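Local coordinates for protein galactose-binding lectin (Arachis hypogaea, PDB 2PEL) that binds D-galactose as a homotetrameric legume lectin that carries calcium and manganese, at residues N19-V24 and R45-M50; L174-T179 and T186-V191; T35-V40 and R215-I220. One frame throughout, in Å; residues are numbered along the deposited sequence.

Contact 1. Residues N19-V24 and R45-M50; sequences NFQGDV and RVLYAM
Gln21 and Arg45 meet through their polar ends, and one amide oxygen takes both bonds: Gln21 OE1 accepts from Arg45 NH2 at 2.9 Å and from Arg45 NE at 3.0 Å. The amide and guanidinium planes lie 18° apart. OE1 comes in at the NE/NH2 edge, 16° out of the guanidinium plane. The arginine chain gets there by bending at chi3 (-35°), which folds the guanidinium back toward the glutamine. The two bonds hold OE1, and the bond from Gln21 NE2 to Thr94 O at the other end of the amide fixes its rotation. Arg45 NH1 donates to Gly107 O, and Arg45 NH2 has a second partner in Thr94 OG1. On the same face, Leu47 CD1 lies 3.5 Å from Gln21 OE1.

The two strands run antiparallel at the edge of the seven-stranded sheet of the legume lectin sandwich, 19-22 being outermost within the chain. Asn19 with Leu47 and Gln21 with Arg45 are hydrogen-bonded pairs; the Arg45 N to Gln21 O bond is 2.7 Å. Phe20 and Val46 form the non-hydrogen-bonded pair between them and put their side chains on the other face. There the two run alongside each other, with Val46 CG2 meeting the ring obliquely, 3.6 Å from Phe20 CE1; Ile32 touches both.

Past Leu47, the amide of Asn19 lies alongside Ala49, its ND2 3.4 Å from Ala49 CB, while its OD1 accepts a hydrogen bond from Lys203 NZ.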
ATOM      1  N   ASN A  19      -4.331  -2.305  21.731  1.00 18.81           N
ATOM      2  CA  ASN A  19      -4.658  -2.136  23.122  1.00 18.18           C
ATOM      3  C   ASN A  19      -5.942  -2.950  23.393  1.00 20.03           C
ATOM      4  O   ASN A  19      -6.903  -2.735  22.642  1.00 21.46           O
ATOM      5  CB  ASN A  19      -5.033  -0.698  23.449  1.00 21.40           C
ATOM      6  CG  ASN A  19      -4.001   0.393  23.494  1.00 27.52           C
ATOM      7  OD1 ASN A  19      -4.424   1.582  23.518  1.00 30.45           O
ATOM      8  ND2 ASN A  19      -2.697   0.109  23.501  1.00 26.03           N
ATOM      9  N   PHE A  20      -5.949  -3.764  24.412  1.00 20.06           N
ATOM     10  CA  PHE A  20      -7.142  -4.559  24.807  1.00 19.73           C
ATOM     11  C   PHE A  20      -7.686  -3.959  26.097  1.00 19.49           C
ATOM     12  O   PHE A  20      -6.915  -3.540  26.975  1.00 21.66           O
ATOM     13  CB  PHE A  20      -6.842  -6.048  24.892  1.00 22.48           C
ATOM     14  CG  PHE A  20      -6.353  -6.650  23.600  1.00 28.09           C
ATOM     15  CD1 PHE A  20      -7.239  -7.018  22.605  1.00 25.33           C
ATOM     16  CD2 PHE A  20      -4.983  -6.849  23.389  1.00 34.04           C
ATOM     17  CE1 PHE A  20      -6.799  -7.583  21.417  1.00 28.34           C
ATOM     18  CE2 PHE A  20      -4.518  -7.411  22.206  1.00 35.86           C
ATOM     19  CZ  PHE A  20      -5.431  -7.776  21.220  1.00 27.79           C
ATOM     20  N   GLN A  21      -8.986  -3.874  26.215  1.00 18.87           N
ATOM     21  CA  GLN A  21      -9.631  -3.325  27.424  1.00 18.56           C
ATOM     22  C   GLN A  21     -10.768  -4.310  27.737  1.00 19.61           C
ATOM     23  O   GLN A  21     -11.512  -4.645  26.799  1.00 19.34           O
ATOM     24  CB  GLN A  21     -10.111  -1.897  27.279  1.00 17.17           C
ATOM     25  CG  GLN A  21      -9.088  -0.940  26.699  1.00 16.24           C
ATOM     26  CD  GLN A  21      -9.563   0.497  26.734  1.00 18.37           C
ATOM     27  OE1 GLN A  21     -10.742   0.729  26.413  1.00 22.35           O
ATOM     28  NE2 GLN A  21      -8.749   1.478  27.115  1.00 14.42           N
ATOM     29  N   GLY A  22     -10.843  -4.762  28.984  1.00 19.50           N
ATOM     30  CA  GLY A  22     -11.897  -5.709  29.376  1.00 19.17           C
ATOM     31  C   GLY A  22     -11.761  -7.173  28.984  1.00 20.37           C
ATOM     32  O   GLY A  22     -10.640  -7.724  28.973  1.00 21.42           O
ATOM     33  N   ASP A  23     -12.877  -7.817  28.674  1.00 17.43           N
ATOM     34  CA  ASP A  23     -12.959  -9.244  28.339  1.00 17.58           C
ATOM     35  C   ASP A  23     -12.435  -9.678  26.988  1.00 24.12           C
ATOM     36  O   ASP A  23     -12.801 -10.810  26.559  1.00 27.19           O
ATOM     37  CB  ASP A  23     -14.441  -9.636  28.585  1.00 18.38           C
ATOM     38  CG  ASP A  23     -14.877  -9.276  29.997  1.00 22.34           C
ATOM     39  OD1 ASP A  23     -13.979  -9.506  30.849  1.00 22.36           O
ATOM     40  OD2 ASP A  23     -15.989  -8.795  30.320  1.00 20.66           O
ATOM     41  N   VAL A  24     -11.597  -8.918  26.308  1.00 22.20           N
ATOM     42  CA  VAL A  24     -11.072  -9.282  25.001  1.00 24.51           C
ATOM     43  C   VAL A  24     -10.139 -10.492  24.984  1.00 25.01           C
ATOM     44  O   VAL A  24      -9.277 -10.587  25.851  1.00 28.72           O
ATOM     45  CB  VAL A  24     -10.291  -8.122  24.330  1.00 23.24           C
ATOM     46  CG1 VAL A  24     -10.239  -8.379  22.833  1.00 25.71           C
ATOM     47  CG2 VAL A  24     -10.878  -6.768  24.620  1.00 27.65           C
ATOM     48  N   ARG A  45     -13.151  -4.293  24.656  1.00 14.62           N
ATOM     49  CA  ARG A  45     -12.909  -3.214  23.677  1.00 14.14           C
ATOM     50  C   ARG A  45     -11.497  -3.419  23.142  1.00 16.92           C
ATOM     51  O   ARG A  45     -10.654  -3.902  23.910  1.00 17.12           O
ATOM     52  CB  ARG A  45     -13.104  -1.846  24.316  1.00 12.47           C
ATOM     53  CG  ARG A  45     -14.384  -1.774  25.149  1.00 12.06           C
ATOM     54  CD  ARG A  45     -14.813  -0.376  25.427  1.00 10.34           C
ATOM     55  NE  ARG A  45     -13.673   0.528  25.614  1.00 11.30           N
ATOM     56  CZ  ARG A  45     -13.866   1.845  25.815  1.00 13.13           C
ATOM     57  NH1 ARG A  45     -15.096   2.363  25.892  1.00 13.54           N
ATOM     58  NH2 ARG A  45     -12.838   2.706  25.892  1.00 11.86           N
ATOM     59  N   VAL A  46     -11.276  -3.124  21.886  1.00 13.51           N
ATOM     60  CA  VAL A  46      -9.959  -3.252  21.236  1.00 12.29           C
ATOM     61  C   VAL A  46      -9.721  -1.877  20.584  1.00 17.79           C
ATOM     62  O   VAL A  46     -10.679  -1.242  20.069  1.00 17.65           O
ATOM     63  CB  VAL A  46      -9.930  -4.498  20.360  1.00 15.33           C
ATOM     64  CG1 VAL A  46     -10.780  -4.424  19.099  1.00 18.99           C
ATOM     65  CG2 VAL A  46      -8.513  -4.843  19.935  1.00 18.64           C
ATOM     66  N   LEU A  47      -8.488  -1.372  20.631  1.00 16.85           N
ATOM     67  CA  LEU A  47      -8.207  -0.050  20.043  1.00 16.55           C
ATOM     68  C   LEU A  47      -6.888  -0.018  19.272  1.00 17.32           C
ATOM     69  O   LEU A  47      -5.978  -0.771  19.643  1.00 13.02           O
ATOM     70  CB  LEU A  47      -8.160   1.050  21.129  1.00 17.87           C
ATOM     71  CG  LEU A  47      -9.498   1.508  21.717  1.00 18.35           C
ATOM     72  CD1 LEU A  47      -9.843   0.749  22.981  1.00 20.83           C
ATOM     73  CD2 LEU A  47      -9.403   2.989  22.052  1.00 21.32           C
ATOM     74  N   TYR A  48      -6.884   0.850  18.252  1.00 14.10           N
ATOM     75  CA  TYR A  48      -5.616   1.042  17.518  1.00 13.64           C
ATOM     76  C   TYR A  48      -4.831   1.830  18.606  1.00 13.75           C
ATOM     77  O   TYR A  48      -5.330   2.870  19.073  1.00 14.61           O
ATOM     78  CB  TYR A  48      -5.764   1.834  16.217  1.00  9.88           C
ATOM     79  CG  TYR A  48      -4.439   2.043  15.536  1.00  6.45           C
ATOM     80  CD1 TYR A  48      -3.649   0.921  15.246  1.00  9.30           C
ATOM     81  CD2 TYR A  48      -3.946   3.308  15.196  1.00  8.93           C
ATOM     82  CE1 TYR A  48      -2.395   1.017  14.625  1.00  8.92           C
ATOM     83  CE2 TYR A  48      -2.697   3.427  14.572  1.00  8.82           C
ATOM     84  CZ  TYR A  48      -1.944   2.299  14.300  1.00  9.50           C
ATOM     85  OH  TYR A  48      -0.736   2.455  13.668  1.00 17.55           O
ATOM     86  N   ALA A  49      -3.689   1.334  19.001  1.00 15.48           N
ATOM     87  CA  ALA A  49      -2.859   1.894  20.060  1.00 18.84           C
ATOM     88  C   ALA A  49      -2.335   3.307  19.894  1.00 19.27           C
ATOM     89  O   ALA A  49      -2.047   3.943  20.920  1.00 22.47           O
ATOM     90  CB  ALA A  49      -1.666   0.959  20.341  1.00 19.11           C
ATOM     91  N   MET A  50      -2.178   3.773  18.690  1.00 20.77           N
ATOM     92  CA  MET A  50      -1.656   5.136  18.431  1.00 20.92           C
ATOM     93  C   MET A  50      -2.807   6.135  18.343  1.00 21.51           C
ATOM     94  O   MET A  50      -3.857   5.864  17.722  1.00 19.81           O
ATOM     95  CB  MET A  50      -0.788   5.039  17.177  1.00 24.37           C
ATOM     96  CG  MET A  50       0.060   6.243  16.893  1.00 32.48           C
ATOM     97  SD  MET A  50       0.907   6.122  15.261  1.00 43.00           S
ATOM     98  CE  MET A  50      -0.343   7.053  14.295  1.00 32.04           C
TER

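Contact 2. Residues L174-T179 and T186-V191; sequences LSVAVT and TTIAQV
Leu174-Thr179 and Thr186-Val191 are the two arms of a beta hairpin at the margin of the large back sheet of the legume lectin fold. Six backbone hydrogen bonds zip them together in three hydrogen-bonded pairs, Leu174 with Gln190, Val176 with Ile188 and Val178 with Thr186; the shortest is Val178 N to Thr186 O, 2.7 Å. The register alternates cleanly, and the two faces differ sharply.

On one face Val176 and Ile188 stand next to each other, with the CG2 branch of Ile188 making the touch, 3.8 Å from Val176 CB. Ile188 CG1 is anti to the backbone N (chi1 -169°), which leaves CG2 beside the valine and sends the longer branch off toward the opposing sheet; the side chain is about 10 Å from the manganese ion. Val178 and Thr186 bring their CB atoms to 4.2 Å.

The other face carries small residues. Ser175 OG comes 4.1 Å from Ala189 CB, and Ala177 lies across from Thr187. The two hydroxyls on this face bond across to the third subunit: Ser175 OG to its Ser175 counterpart there, and Thr187 OG1 to Asp168 and Ser64 of that subunit.

The first arm is flanked by strand 160-168, to which Ser175 and Ala177 add backbone bonds. From the second arm, Ile188 packs on Val138 and Ile140 of strand 137-141 and on Val151 of strand 149-152, both in the facing sheet.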
ATOM      1  N   LEU A 174     -20.490  11.207   7.225  1.00 10.13           N
ATOM      2  CA  LEU A 174     -20.043   9.873   7.655  1.00 10.52           C
ATOM      3  C   LEU A 174     -20.961   8.944   6.851  1.00 11.19           C
ATOM      4  O   LEU A 174     -22.197   9.031   7.086  1.00 13.66           O
ATOM      5  CB  LEU A 174     -20.127   9.734   9.172  1.00 10.40           C
ATOM      6  CG  LEU A 174     -19.818   8.366   9.776  1.00 10.04           C
ATOM      7  CD1 LEU A 174     -18.346   7.986   9.629  1.00  5.57           C
ATOM      8  CD2 LEU A 174     -20.158   8.362  11.270  1.00 10.62           C
ATOM      9  N   SER A 175     -20.390   8.137   5.976  1.00 11.46           N
ATOM     10  CA  SER A 175     -21.197   7.192   5.169  1.00 10.36           C
ATOM     11  C   SER A 175     -20.842   5.733   5.435  1.00  9.50           C
ATOM     12  O   SER A 175     -19.632   5.407   5.358  1.00 13.74           O
ATOM     13  CB  SER A 175     -20.956   7.387   3.668  1.00 14.11           C
ATOM     14  OG  SER A 175     -21.351   8.688   3.294  1.00 21.01           O
ATOM     15  N   VAL A 176     -21.846   4.915   5.651  1.00  7.96           N
ATOM     16  CA  VAL A 176     -21.639   3.476   5.949  1.00  9.88           C
ATOM     17  C   VAL A 176     -22.348   2.528   4.985  1.00 12.73           C
ATOM     18  O   VAL A 176     -23.569   2.715   4.746  1.00 14.78           O
ATOM     19  CB  VAL A 176     -22.263   3.221   7.355  1.00  8.13           C
ATOM     20  CG1 VAL A 176     -22.168   1.768   7.801  1.00  6.17           C
ATOM     21  CG2 VAL A 176     -21.702   4.231   8.342  1.00 10.43           C
ATOM     22  N   ALA A 177     -21.620   1.535   4.506  1.00  9.58           N
ATOM     23  CA  ALA A 177     -22.269   0.554   3.597  1.00 11.76           C
ATOM     24  C   ALA A 177     -22.071  -0.776   4.318  1.00 10.22           C
ATOM     25  O   ALA A 177     -20.890  -1.061   4.622  1.00 13.21           O
ATOM     26  CB  ALA A 177     -21.681   0.589   2.199  1.00  7.71           C
ATOM     27  N   VAL A 178     -23.139  -1.472   4.601  1.00 11.97           N
ATOM     28  CA  VAL A 178     -23.044  -2.784   5.288  1.00 13.39           C
ATOM     29  C   VAL A 178     -23.426  -3.878   4.284  1.00 17.74           C
ATOM     30  O   VAL A 178     -24.486  -3.761   3.646  1.00 19.29           O
ATOM     31  CB  VAL A 178     -23.963  -2.820   6.523  1.00  9.85           C
ATOM     32  CG1 VAL A 178     -23.921  -4.190   7.200  1.00 13.50           C
ATOM     33  CG2 VAL A 178     -23.671  -1.701   7.501  1.00 10.78           C
ATOM     34  N   THR A 179     -22.595  -4.906   4.144  1.00 22.66           N
ATOM     35  CA  THR A 179     -22.917  -5.983   3.197  1.00 22.37           C
ATOM     36  C   THR A 179     -23.348  -7.241   3.951  1.00 25.20           C
ATOM     37  O   THR A 179     -22.497  -7.872   4.591  1.00 27.49           O
ATOM     38  CB  THR A 179     -21.786  -6.362   2.176  1.00 22.09           C
ATOM     39  OG1 THR A 179     -21.443  -5.133   1.470  1.00 24.32           O
ATOM     40  CG2 THR A 179     -22.273  -7.459   1.208  1.00 24.95           C
ATOM     41  N   THR A 186     -27.057  -2.431   3.037  1.00 14.04           N
ATOM     42  CA  THR A 186     -27.723  -1.467   3.915  1.00 11.24           C
ATOM     43  C   THR A 186     -26.821  -0.224   3.965  1.00 11.55           C
ATOM     44  O   THR A 186     -25.577  -0.389   4.082  1.00 15.19           O
ATOM     45  CB  THR A 186     -27.909  -2.052   5.363  1.00 14.44           C
ATOM     46  OG1 THR A 186     -28.498  -3.371   5.069  1.00 20.49           O
ATOM     47  CG2 THR A 186     -28.771  -1.305   6.388  1.00 13.70           C
ATOM     48  N   THR A 187     -27.402   0.958   3.888  1.00 10.19           N
ATOM     49  CA  THR A 187     -26.611   2.196   3.954  1.00 13.00           C
ATOM     50  C   THR A 187     -27.250   3.180   4.947  1.00 14.85           C
ATOM     51  O   THR A 187     -28.478   3.165   5.216  1.00 15.07           O
ATOM     52  CB  THR A 187     -26.305   2.881   2.564  1.00 13.76           C
ATOM     53  OG1 THR A 187     -27.556   3.539   2.186  1.00 13.84           O
ATOM     54  CG2 THR A 187     -25.762   1.990   1.462  1.00 10.10           C
ATOM     55  N   ILE A 188     -26.360   3.998   5.505  1.00 11.77           N
ATOM     56  CA  ILE A 188     -26.770   5.034   6.474  1.00 13.19           C
ATOM     57  C   ILE A 188     -25.772   6.185   6.405  1.00 10.84           C
ATOM     58  O   ILE A 188     -24.553   5.902   6.306  1.00 13.26           O
ATOM     59  CB  ILE A 188     -27.030   4.389   7.890  1.00 17.09           C
ATOM     60  CG1 ILE A 188     -27.726   5.483   8.758  1.00 15.16           C
ATOM     61  CG2 ILE A 188     -25.788   3.776   8.562  1.00 11.86           C
ATOM     62  CD1 ILE A 188     -28.089   5.025  10.180  1.00 15.37           C
ATOM     63  N   ALA A 189     -26.191   7.434   6.426  1.00  9.77           N
ATOM     64  CA  ALA A 189     -25.213   8.555   6.334  1.00 12.42           C
ATOM     65  C   ALA A 189     -25.671   9.694   7.232  1.00 14.14           C
ATOM     66  O   ALA A 189     -26.906   9.889   7.333  1.00 15.19           O
ATOM     67  CB  ALA A 189     -25.120   9.069   4.889  1.00 10.14           C
ATOM     68  N   GLN A 190     -24.720  10.410   7.809  1.00 11.40           N
ATOM     69  CA  GLN A 190     -25.147  11.536   8.681  1.00 11.87           C
ATOM     70  C   GLN A 190     -24.084  12.622   8.716  1.00  9.32           C
ATOM     71  O   GLN A 190     -22.898  12.253   8.650  1.00 14.23           O
ATOM     72  CB  GLN A 190     -25.428  10.982  10.086  1.00 13.98           C
ATOM     73  CG  GLN A 190     -25.602  12.040  11.155  1.00 15.68           C
ATOM     74  CD  GLN A 190     -26.989  12.630  11.077  1.00 19.77           C
ATOM     75  OE1 GLN A 190     -28.000  11.930  11.107  1.00 24.13           O
ATOM     76  NE2 GLN A 190     -27.034  13.953  10.961  1.00 21.04           N
ATOM     77  N   VAL A 191     -24.461  13.879   8.790  1.00 10.26           N
ATOM     78  CA  VAL A 191     -23.425  14.942   8.878  1.00 15.26           C
ATOM     79  C   VAL A 191     -23.031  14.938  10.371  1.00 20.44           C
ATOM     80  O   VAL A 191     -23.956  15.033  11.207  1.00 20.86           O
ATOM     81  CB  VAL A 191     -23.909  16.315   8.424  1.00 15.50           C
ATOM     82  CG1 VAL A 191     -22.981  17.434   8.878  1.00 14.00           C
ATOM     83  CG2 VAL A 191     -24.174  16.380   6.922  1.00 15.43           C
TER

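Contact 3. Residues T35-V40 and R215-I220; sequences TNLNKV and RQIHLI
One threonine hydroxyl has three polar partners: Thr35 OG1 is hydrogen-bonded to His218 ND1 at 3.2 Å and to two waters, one at 2.8 Å and the other at 2.7 Å from OG1. The hydroxyl lies at the edge of the imidazole, in its plane. Chi1 of 60° sets OG1 between the backbone N and carbonyl carbon of Thr35, facing the histidine. The waters extend the link to the backbone, the first accepting from His218 N and the second from Gln216 N.

In the legume lectin fold, this loop runs between strands 32-33 and 43-53 and packs against residues 215-218, which lead into strand 217-229, beside the sugar site; the side chain of Arg215 is about 7 Å from the bound galactose. Arg215 stretches out from CG to NE to reach the type I turn Asn36-Lys39, which an Asx turn at Asn36 reinforces. Its NH1 donates to Leu37 O at 2.9 Å, almost straight (171°) and in the guanidinium plane, while Lys39 O lies over one face, toward its rim. Ser211 O and Leu212 O accept from NE and NH2. Leu37 CD2, meanwhile, rests against Ile217 CG1, 4.0 Å apart.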
ATOM      1  N   THR A  35     -16.366 -10.359  23.959  1.00 19.05           N
ATOM      2  CA  THR A  35     -16.896 -10.594  25.311  1.00 19.32           C
ATOM      3  C   THR A  35     -16.593 -11.976  25.868  1.00 20.36           C
ATOM      4  O   THR A  35     -16.206 -12.875  25.120  1.00 21.87           O
ATOM      5  CB  THR A  35     -18.436 -10.233  25.419  1.00 18.71           C
ATOM      6  OG1 THR A  35     -19.163 -11.081  24.471  1.00 18.78           O
ATOM      7  CG2 THR A  35     -18.744  -8.757  25.192  1.00 15.22           C
ATOM      8  N   ASN A  36     -16.757 -12.069  27.176  1.00 19.17           N
ATOM      9  CA  ASN A  36     -16.528 -13.341  27.904  1.00 20.24           C
ATOM     10  C   ASN A  36     -17.924 -13.952  28.058  1.00 19.38           C
ATOM     11  O   ASN A  36     -18.752 -13.257  28.667  1.00 18.68           O
ATOM     12  CB  ASN A  36     -15.843 -13.055  29.230  1.00 23.80           C
ATOM     13  CG  ASN A  36     -15.479 -14.320  29.992  1.00 26.07           C
ATOM     14  OD1 ASN A  36     -16.279 -15.259  30.170  1.00 28.45           O
ATOM     15  ND2 ASN A  36     -14.235 -14.404  30.452  1.00 27.45           N
ATOM     16  N   LEU A  37     -18.164 -15.133  27.528  1.00 20.01           N
ATOM     17  CA  LEU A  37     -19.499 -15.778  27.608  1.00 20.19           C
ATOM     18  C   LEU A  37     -19.946 -16.203  29.004  1.00 23.00           C
ATOM     19  O   LEU A  37     -21.168 -16.366  29.251  1.00 25.69           O
ATOM     20  CB  LEU A  37     -19.495 -16.930  26.600  1.00 19.04           C
ATOM     21  CG  LEU A  37     -19.851 -16.830  25.136  1.00 20.87           C
ATOM     22  CD1 LEU A  37     -19.480 -15.502  24.476  1.00 19.81           C
ATOM     23  CD2 LEU A  37     -19.121 -17.951  24.377  1.00 17.97           C
ATOM     24  N   ASN A  38     -19.014 -16.403  29.917  1.00 23.90           N
ATOM     25  CA  ASN A  38     -19.299 -16.843  31.290  1.00 27.43           C
ATOM     26  C   ASN A  38     -19.442 -15.711  32.308  1.00 24.57           C
ATOM     27  O   ASN A  38     -19.620 -16.049  33.496  1.00 29.54           O
ATOM     28  CB  ASN A  38     -18.228 -17.830  31.803  1.00 26.18           C
ATOM     29  CG  ASN A  38     -18.076 -19.051  30.922  1.00 30.27           C
ATOM     30  OD1 ASN A  38     -18.997 -19.893  30.858  1.00 30.93           O
ATOM     31  ND2 ASN A  38     -16.915 -19.104  30.267  1.00 32.69           N
ATOM     32  N   LYS A  39     -19.357 -14.477  31.879  1.00 19.32           N
ATOM     33  CA  LYS A  39     -19.470 -13.359  32.832  1.00 17.54           C
ATOM     34  C   LYS A  39     -20.709 -12.503  32.693  1.00 21.35           C
ATOM     35  O   LYS A  39     -21.232 -12.226  31.593  1.00 27.25           O
ATOM     36  CB  LYS A  39     -18.146 -12.632  32.586  1.00 18.01           C
ATOM     37  CG  LYS A  39     -17.772 -11.623  33.638  1.00 24.02           C
ATOM     38  CD  LYS A  39     -16.478 -10.853  33.356  1.00 28.11           C
ATOM     39  CE  LYS A  39     -16.751  -9.367  33.656  1.00 31.98           C
ATOM     40  NZ  LYS A  39     -15.497  -8.605  33.907  1.00 35.09           N
ATOM     41  N   VAL A  40     -21.270 -12.022  33.794  1.00 20.41           N
ATOM     42  CA  VAL A  40     -22.453 -11.143  33.864  1.00 18.32           C
ATOM     43  C   VAL A  40     -21.937  -9.755  33.424  1.00 19.60           C
ATOM     44  O   VAL A  40     -20.818  -9.358  33.824  1.00 20.63           O
ATOM     45  CB  VAL A  40     -23.103 -11.154  35.259  1.00 20.65           C
ATOM     46  CG1 VAL A  40     -24.296 -10.195  35.414  1.00 19.20           C
ATOM     47  CG2 VAL A  40     -23.521 -12.556  35.732  1.00 15.79           C
ATOM     48  N   ARG A 215     -26.302 -12.737  26.013  1.00 15.29           N
ATOM     49  CA  ARG A 215     -24.912 -13.085  25.663  1.00 15.83           C
ATOM     50  C   ARG A 215     -24.852 -13.773  24.305  1.00 16.85           C
ATOM     51  O   ARG A 215     -25.785 -14.543  23.972  1.00 17.38           O
ATOM     52  CB  ARG A 215     -24.219 -13.975  26.712  1.00 14.20           C
ATOM     53  CG  ARG A 215     -24.452 -13.572  28.157  1.00 15.31           C
ATOM     54  CD  ARG A 215     -23.597 -14.353  29.109  1.00 15.14           C
ATOM     55  NE  ARG A 215     -24.162 -14.234  30.435  1.00 18.85           N
ATOM     56  CZ  ARG A 215     -23.864 -14.963  31.521  1.00 17.79           C
ATOM     57  NH1 ARG A 215     -22.940 -15.910  31.545  1.00 12.23           N
ATOM     58  NH2 ARG A 215     -24.594 -14.728  32.622  1.00 16.13           N
ATOM     59  N   GLN A 216     -23.786 -13.488  23.560  1.00 18.16           N
ATOM     60  CA  GLN A 216     -23.565 -14.078  22.212  1.00 18.72           C
ATOM     61  C   GLN A 216     -22.090 -13.913  21.832  1.00 16.75           C
ATOM     62  O   GLN A 216     -21.439 -13.098  22.515  1.00 17.97           O
ATOM     63  CB  GLN A 216     -24.419 -13.504  21.085  1.00 14.84           C
ATOM     64  CG  GLN A 216     -24.039 -12.077  20.698  1.00 18.99           C
ATOM     65  CD  GLN A 216     -25.038 -11.361  19.818  1.00 19.93           C
ATOM     66  OE1 GLN A 216     -25.193 -10.125  19.842  1.00 19.90           O
ATOM     67  NE2 GLN A 216     -25.750 -12.137  19.014  1.00 16.98           N
ATOM     68  N   ILE A 217     -21.625 -14.623  20.820  1.00 15.89           N
ATOM     69  CA  ILE A 217     -20.215 -14.487  20.380  1.00 16.97           C
ATOM     70  C   ILE A 217     -20.071 -13.206  19.545  1.00 17.94           C
ATOM     71  O   ILE A 217     -20.969 -12.905  18.749  1.00 15.89           O
ATOM     72  CB  ILE A 217     -19.729 -15.752  19.615  1.00 19.16           C
ATOM     73  CG1 ILE A 217     -19.721 -16.953  20.596  1.00 23.25           C
ATOM     74  CG2 ILE A 217     -18.332 -15.537  18.993  1.00 21.10           C
ATOM     75  CD1 ILE A 217     -19.876 -18.354  19.940  1.00 25.60           C
ATOM     76  N   HIS A 218     -18.988 -12.485  19.766  1.00 17.78           N
ATOM     77  CA  HIS A 218     -18.665 -11.203  19.108  1.00 15.37           C
ATOM     78  C   HIS A 218     -17.226 -11.263  18.591  1.00 17.54           C
ATOM     79  O   HIS A 218     -16.273 -11.164  19.376  1.00 18.18           O
ATOM     80  CB  HIS A 218     -18.817  -9.966  20.025  1.00 16.00           C
ATOM     81  CG  HIS A 218     -20.173  -9.646  20.579  1.00 19.69           C
ATOM     82  ND1 HIS A 218     -20.623 -10.017  21.840  1.00 19.03           N
ATOM     83  CD2 HIS A 218     -21.207  -8.954  20.015  1.00 16.95           C
ATOM     84  CE1 HIS A 218     -21.859  -9.575  22.038  1.00 16.27           C
ATOM     85  NE2 HIS A 218     -22.229  -8.921  20.946  1.00 21.09           N
ATOM     86  N   LEU A 219     -17.059 -11.416  17.288  1.00 15.91           N
ATOM     87  CA  LEU A 219     -15.757 -11.510  16.637  1.00 16.41           C
ATOM     88  C   LEU A 219     -15.425 -10.369  15.675  1.00 17.02           C
ATOM     89  O   LEU A 219     -16.263  -9.779  14.988  1.00 21.35           O
ATOM     90  CB  LEU A 219     -15.723 -12.863  15.893  1.00 14.86           C
ATOM     91  CG  LEU A 219     -15.869 -14.153  16.685  1.00 16.29           C
ATOM     92  CD1 LEU A 219     -16.028 -15.357  15.756  1.00 15.63           C
ATOM     93  CD2 LEU A 219     -14.638 -14.427  17.546  1.00 17.89           C
ATOM     94  N   ILE A 220     -14.154 -10.050  15.636  1.00 16.17           N
ATOM     95  CA  ILE A 220     -13.549  -9.042  14.752  1.00 17.30           C
ATOM     96  C   ILE A 220     -12.577  -9.911  13.924  1.00 22.04           C
ATOM     97  O   ILE A 220     -11.715 -10.565  14.548  1.00 22.33           O
ATOM     98  CB  ILE A 220     -12.895  -7.832  15.452  1.00 16.49           C
ATOM     99  CG1 ILE A 220     -13.917  -7.162  16.398  1.00 18.53           C
ATOM    100  CG2 ILE A 220     -12.262  -6.841  14.416  1.00 15.69           C
ATOM    101  CD1 ILE A 220     -15.093  -6.422  15.708  1.00 22.55           C
TER
HETATM  102  O   HOH W   1     -17.969 -12.975  22.724  1.00 19.62           O
HETATM  103  O   HOH W   2     -21.762 -11.472  25.186  1.00 22.61           O
HETATM  104  O   HOH W   3     -22.057 -18.457  33.282  1.00 28.42           O

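Contact 2 is the buried one, whereas contacts 1 and 3 are only partly buried, and the tip of the contact 3 loop, Asn38-Val40, is exposed. Contacts 2 and 3 both reach the large back sheet, on opposite sides of the chain's centre with centres about 26 Å apart; contact 1 belongs to the facing sheet. Contacts 1 and 3 are neighbours: loop 35-40 leads toward the strand that holds 45-50, Asp23 packs on Asn36, and Asp23 with Lys39 makes a long, weak ion pair. Contact 2 rests on backbone bonds and aliphatic packing, contact 1 adds an amide-guanidinium pair to its strand ladder, and contact 3 replaces the ladder with side-chain bonds and waters.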